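Local coordinates for protein inactive dihydroorotase-like domain (Chaetomium thermophilum, PDB 5NNL) that is an inactive relative of the dihydroorotases, built as a (beta/alpha)8 barrel with extra antiparallel strands beside it, at residues F15-V20 with S24-R29; G38-R43 with H275-A280. One frame throughout, in Å; residues are numbered along the deposited sequence. Where two conformers were deposited one is given.

In the fold
The chain enters through strand 3-11, runs on through strand 13-14 into the loop holding residues 15-20, and then reaches helix 26-37. Interaction 1 closes this short loop by setting it against the start of the helix, with only three residues between the segments. The helix leads directly to strand 39-44, where interaction 2 opens. That contact closes much later, after the last parallel strand, 215-217, and the helices that follow it, in the loop between helix 257-271 and strand 281-291. The two contacts therefore neither nest nor cross: they stand in series, their centres about 19 Å apart. Interaction 1 is local, whereas interaction 2 ties an early barrel strand to the approach to the late antiparallel strands.

Interaction 1. Residues F15-V20 with S24-R29; sequences FVPGLV and SEDLQR
D26 and G18 meet where a short loop turns back on the helix that follows it. A type I turn from V16 to L19, closed by the bond from L19 N to V16 O, presents the G18 amide to the carboxylate. G18 N donates to D26 OD2; the modelled N to OD2 separation of 2.5 Å is very short and its exact value doubtful, and the bond is bent, at 128°. With CG anti to its own carbonyl carbon (chi1 -74°), the D26 side chain leans toward the turn, and P17 CB rests 3.5 Å from the same OD2. Packing is close here: S24 CB lies 3.1 Å from G18 O, and V16 CG1 presses on D26 CB and on L27 N, both at 3.6 Å. V16 CG2 and L27 CD1 are more relaxed at 4.2 Å, but both residues are buried and also touch I44 of strand 39-44. S24 OG takes a weak capping bond from D26 N. Beside it a water donates to G18 O and S24 O and accepts from L27 N, 3.0 Å from that nitrogen. N65 bridges the two segments from outside, its side chain bonding to L19 O and S24 N. The solvent side is looser: E25 points away from the loop and, like R29, is exposed and does not touch it. The amides of G18, D26 and L27 thus meet a carboxylate, a weakly bonded hydroxyl and a water, and the nearby helix start would probably favour a charged D26.

Interaction 2. Residues G38-R43 with H275-A280; sequences GYSMIR and HDQVGA
S40 and A280 bring the two backbones closest, their CA atoms 6.5 Å apart, with no backbone pairing between them. The chain turns a corner at S40 before running on as the strand through R43, while the later segment makes a type II turn from Q277 to A280 with G279 at positive phi. The Q277 side chain, extended beyond CG, spans the gap and reaches S40 with both ends of its amide, the NE2 bond being the reliable one. NE2 donates to S40 O over 2.8 Å, nearly straight at 166°; the oxygen lies in the Q277 amide plane, yet NE2 sits 61° above the carbonyl plane of S40. S40 OG, held between its backbone N and carbonyl carbon (chi1 62°), donates back to Q277 OE1, although the modelled 2.3 Å between OG and OE1 is too short to trust. D73 OD2 takes a second bond from NE2, which would fix the rotation of the amide. A280 CB covers S40 OG at 3.5 Å, and M41 CG lies 3.5 Å from Q277 NE2. Strand 39-44 lies between 3-11 and 73-79 among the parallel strands of the (beta/alpha)8 barrel, so a glutamine from the loop before strand 281-291 fastens this later part of the chain to the barrel wall.

Interaction 1. Residues F15-V20 with S24-R29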
loop_
_atom_site.group_PDB
_atom_site.type_symbol
_atom_site.label_atom_id
_atom_site.label_comp_id
_atom_site.label_asym_id
_atom_site.label_seq_id
_atom_site.Cartn_x
_atom_site.Cartn_y
_atom_site.Cartn_z
ATOM N N PHE A 15 -5.800 2.818 -0.714
ATOM C CA PHE A 15 -6.458 3.679 -1.683
ATOM C C PHE A 15 -7.747 4.243 -1.096
ATOM O O PHE A 15 -8.561 3.502 -0.533
ATOM C CB PHE A 15 -6.750 2.899 -2.963
ATOM C CG PHE A 15 -7.313 3.741 -4.073
ATOM C CD1 PHE A 15 -6.530 4.689 -4.713
ATOM C CD2 PHE A 15 -8.624 3.573 -4.485
ATOM C CE1 PHE A 15 -7.049 5.460 -5.739
ATOM C CE2 PHE A 15 -9.148 4.337 -5.506
ATOM C CZ PHE A 15 -8.359 5.282 -6.135
ATOM N N VAL A 16 -7.929 5.553 -1.231
ATOM C CA VAL A 16 -9.101 6.239 -0.693
ATOM C C VAL A 16 -9.748 7.035 -1.819
ATOM O O VAL A 16 -9.286 8.139 -2.140
ATOM C CB VAL A 16 -8.725 7.140 0.495
ATOM C CG1 VAL A 16 -9.966 7.839 1.057
ATOM C CG2 VAL A 16 -8.040 6.318 1.584
ATOM N N PRO A 17 -10.806 6.513 -2.448
ATOM C CA PRO A 17 -11.429 7.234 -3.573
ATOM C C PRO A 17 -11.746 8.695 -3.289
ATOM O O PRO A 17 -11.334 9.569 -4.061
ATOM C CB PRO A 17 -12.697 6.410 -3.834
ATOM C CG PRO A 17 -12.327 5.030 -3.440
ATOM C CD PRO A 17 -11.368 5.164 -2.280
ATOM N N GLY A 18 -12.471 8.987 -2.211
ATOM C CA GLY A 18 -12.853 10.353 -1.905
ATOM C C GLY A 18 -11.907 11.032 -0.938
ATOM O O GLY A 18 -12.336 11.799 -0.071
ATOM N N LEU A 19 -10.608 10.761 -1.084
ATOM C CA LEU A 19 -9.620 11.341 -0.181
ATOM C C LEU A 19 -9.693 12.864 -0.176
ATOM O O LEU A 19 -9.652 13.493 0.890
ATOM C CB LEU A 19 -8.217 10.882 -0.579
ATOM C CG LEU A 19 -7.063 11.438 0.256
ATOM C CD1 LEU A 19 -7.174 10.982 1.702
ATOM C CD2 LEU A 19 -5.730 11.024 -0.341
ATOM N N VAL A 20 -9.789 13.473 -1.354
ATOM C CA VAL A 20 -9.775 14.924 -1.490
ATOM C C VAL A 20 -11.171 15.464 -1.797
ATOM O O VAL A 20 -11.310 16.599 -2.252
ATOM C CB VAL A 20 -8.753 15.377 -2.547
ATOM C CG1 VAL A 20 -7.337 15.150 -2.037
ATOM C CG2 VAL A 20 -8.974 14.648 -3.872
ATOM N N SER A 24 -15.965 13.796 2.928
ATOM C CA SER A 24 -16.097 12.425 2.466
ATOM C C SER A 24 -15.819 11.451 3.602
ATOM O O SER A 24 -14.841 11.605 4.339
ATOM C CB SER A 24 -15.147 12.150 1.306
ATOM O OG SER A 24 -15.418 10.873 0.758
ATOM N N GLU A 25 -16.685 10.447 3.731
ATOM C CA GLU A 25 -16.508 9.403 4.730
ATOM C C GLU A 25 -15.483 8.355 4.314
ATOM O O GLU A 25 -15.168 7.472 5.118
ATOM C CB GLU A 25 -17.852 8.723 5.007
ATOM C CG GLU A 25 -18.216 8.602 6.486
ATOM C CD GLU A 25 -19.717 8.520 6.710
ATOM O OE1 GLU A 25 -20.477 9.005 5.846
ATOM O OE2 GLU A 25 -20.138 7.967 7.749
ATOM N N ASP A 26 -14.957 8.439 3.087
ATOM C CA ASP A 26 -14.097 7.388 2.546
ATOM C C ASP A 26 -12.914 7.084 3.460
ATOM O O ASP A 26 -12.661 5.923 3.794
ATOM C CB ASP A 26 -13.604 7.789 1.154
ATOM C CG ASP A 26 -14.684 7.679 0.091
ATOM O OD1 ASP A 26 -15.854 7.416 0.445
ATOM O OD2 ASP A 26 -14.356 7.851 -1.104
ATOM N N LEU A 27 -12.160 8.112 3.855
ATOM C CA LEU A 27 -10.975 7.873 4.673
ATOM C C LEU A 27 -11.336 7.121 5.950
ATOM O O LEU A 27 -10.711 6.107 6.285
ATOM C CB LEU A 27 -10.274 9.193 5.001
ATOM C CG LEU A 27 -9.046 9.074 5.913
ATOM C CD1 LEU A 27 -8.039 8.065 5.375
ATOM C CD2 LEU A 27 -8.384 10.425 6.093
ATOM N N GLN A 28 -12.350 7.602 6.677
ATOM C CA GLN A 28 -12.789 6.912 7.887
ATOM C C GLN A 28 -13.098 5.449 7.607
ATOM O O GLN A 28 -12.591 4.551 8.288
ATOM C CB GLN A 28 -14.025 7.595 8.479
ATOM C CG GLN A 28 -14.749 6.730 9.524
ATOM C CD GLN A 28 -15.848 7.471 10.258
ATOM O OE1 GLN A 28 -17.033 7.216 10.041
ATOM N NE2 GLN A 28 -15.459 8.379 11.146
ATOM N N ARG A 29 -13.945 5.191 6.609
ATOM C CA ARG A 29 -14.377 3.823 6.352
ATOM C C ARG A 29 -13.198 2.929 5.986
ATOM O O ARG A 29 -13.168 1.750 6.356
ATOM C CB ARG A 29 -15.436 3.795 5.252
ATOM C CG ARG A 29 -15.862 2.386 4.880
ATOM C CD ARG A 29 -17.322 2.318 4.480
ATOM N NE ARG A 29 -17.620 1.093 3.745
ATOM C CZ ARG A 29 -18.714 0.903 3.015
ATOM N NH1 ARG A 29 -19.623 1.862 2.907
ATOM N NH2 ARG A 29 -18.897 -0.248 2.382
HETATM O O HOH W 1 -12.370 10.971 2.919
#

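Interaction 2. Residues G38-R43 with H275-A280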
loop_
_atom_site.group_PDB
_atom_site.type_symbol
_atom_site.label_atom_id
_atom_site.label_comp_id
_atom_site.label_asym_id
_atom_site.label_seq_id
_atom_site.Cartn_x
_atom_site.Cartn_y
_atom_site.Cartn_z
ATOM N N GLY A 38 -6.604 -6.225 10.459
ATOM C CA GLY A 38 -5.358 -6.368 11.184
ATOM C C GLY A 38 -4.342 -5.277 10.926
ATOM O O GLY A 38 -3.231 -5.354 11.464
ATOM N N TYR A 39 -4.679 -4.266 10.129
ATOM C CA TYR A 39 -3.761 -3.176 9.821
ATOM C C TYR A 39 -4.018 -2.031 10.795
ATOM O O TYR A 39 -5.045 -1.352 10.707
ATOM C CB TYR A 39 -3.936 -2.722 8.373
ATOM C CG TYR A 39 -3.823 -3.851 7.372
ATOM C CD1 TYR A 39 -2.585 -4.383 7.033
ATOM C CD2 TYR A 39 -4.954 -4.395 6.781
ATOM C CE1 TYR A 39 -2.475 -5.426 6.128
ATOM C CE2 TYR A 39 -4.856 -5.435 5.870
ATOM C CZ TYR A 39 -3.611 -5.948 5.549
ATOM O OH TYR A 39 -3.496 -6.985 4.646
ATOM N N SER A 40 -3.089 -1.822 11.728
ATOM C CA SER A 40 -3.181 -0.722 12.681
ATOM C C SER A 40 -2.474 0.538 12.196
ATOM O O SER A 40 -2.518 1.560 12.889
ATOM C CB SER A 40 -2.600 -1.147 14.035
ATOM O OG SER A 40 -1.226 -1.479 13.926
ATOM N N MET A 41 -1.825 0.487 11.034
ATOM C CA MET A 41 -1.125 1.632 10.467
ATOM C C MET A 41 -1.181 1.520 8.954
ATOM O O MET A 41 -0.810 0.482 8.398
ATOM C CB MET A 41 0.333 1.679 10.932
ATOM C CG MET A 41 0.692 2.885 11.784
ATOM S SD MET A 41 0.671 4.440 10.868
ATOM C CE MET A 41 2.311 5.056 11.233
ATOM N N ILE A 42 -1.630 2.582 8.293
ATOM C CA ILE A 42 -1.741 2.597 6.838
ATOM C C ILE A 42 -1.210 3.922 6.312
ATOM O O ILE A 42 -1.447 4.982 6.901
ATOM C CB ILE A 42 -3.194 2.370 6.365
ATOM C CG1 ILE A 42 -4.112 3.499 6.840
ATOM C CG2 ILE A 42 -3.700 1.024 6.855
ATOM C CD1 ILE A 42 -5.519 3.441 6.253
ATOM N N ARG A 43 -0.485 3.856 5.200
ATOM C CA ARG A 43 -0.143 5.040 4.428
ATOM C C ARG A 43 -1.216 5.251 3.372
ATOM O O ARG A 43 -1.560 4.322 2.633
ATOM C CB ARG A 43 1.232 4.903 3.773
ATOM C CG ARG A 43 1.492 5.942 2.686
ATOM C CD ARG A 43 2.867 5.815 2.052
ATOM N NE ARG A 43 2.956 6.681 0.884
ATOM C CZ ARG A 43 2.419 6.398 -0.300
ATOM N NH1 ARG A 43 1.759 5.259 -0.485
ATOM N NH2 ARG A 43 2.539 7.257 -1.303
ATOM N N HIS A 275 6.559 4.703 13.446
ATOM C CA HIS A 275 6.782 4.602 14.878
ATOM C C HIS A 275 6.253 3.282 15.427
ATOM O O HIS A 275 5.481 2.567 14.781
ATOM C CB HIS A 275 6.114 5.771 15.607
ATOM C CG HIS A 275 6.737 7.100 15.314
ATOM N ND1 HIS A 275 7.982 7.226 14.736
ATOM C CD2 HIS A 275 6.288 8.361 15.517
ATOM C CE1 HIS A 275 8.273 8.508 14.596
ATOM N NE2 HIS A 275 7.262 9.217 15.062
ATOM N N ASP A 276 6.688 2.962 16.643
ATOM C CA ASP A 276 6.181 1.797 17.346
ATOM C C ASP A 276 4.736 2.018 17.777
ATOM O O ASP A 276 4.324 3.135 18.103
ATOM C CB ASP A 276 7.050 1.497 18.568
ATOM C CG ASP A 276 8.468 1.119 18.194
ATOM O OD1 ASP A 276 8.638 0.327 17.245
ATOM O OD2 ASP A 276 9.412 1.621 18.842
ATOM N N GLN A 277 3.962 0.934 17.771
ATOM C CA GLN A 277 2.568 0.951 18.208
ATOM C C GLN A 277 2.429 0.016 19.401
ATOM O O GLN A 277 2.313 -1.202 19.233
ATOM C CB GLN A 277 1.623 0.528 17.092
ATOM C CG GLN A 277 1.496 1.508 15.955
ATOM C CD GLN A 277 0.408 1.095 14.993
ATOM O OE1 GLN A 277 0.470 0.016 14.404
ATOM N NE2 GLN A 277 -0.612 1.933 14.851
ATOM N N VAL A 278 2.435 0.582 20.606
ATOM C CA VAL A 278 2.132 -0.216 21.784
ATOM C C VAL A 278 0.647 -0.546 21.780
ATOM O O VAL A 278 -0.200 0.306 21.472
ATOM C CB VAL A 278 2.549 0.523 23.069
ATOM C CG1 VAL A 278 1.589 1.664 23.399
ATOM C CG2 VAL A 278 2.667 -0.456 24.247
ATOM N N GLY A 279 0.327 -1.800 22.080
ATOM C CA GLY A 279 -1.047 -2.217 22.245
ATOM C C GLY A 279 -1.747 -2.669 20.986
ATOM O O GLY A 279 -2.905 -3.100 21.066
ATOM N N ALA A 280 -1.099 -2.579 19.827
ATOM C CA ALA A 280 -1.692 -3.038 18.576
ATOM C C ALA A 280 -1.259 -4.480 18.351
ATOM O O ALA A 280 -0.076 -4.748 18.117
ATOM C CB ALA A 280 -1.278 -2.141 17.412
#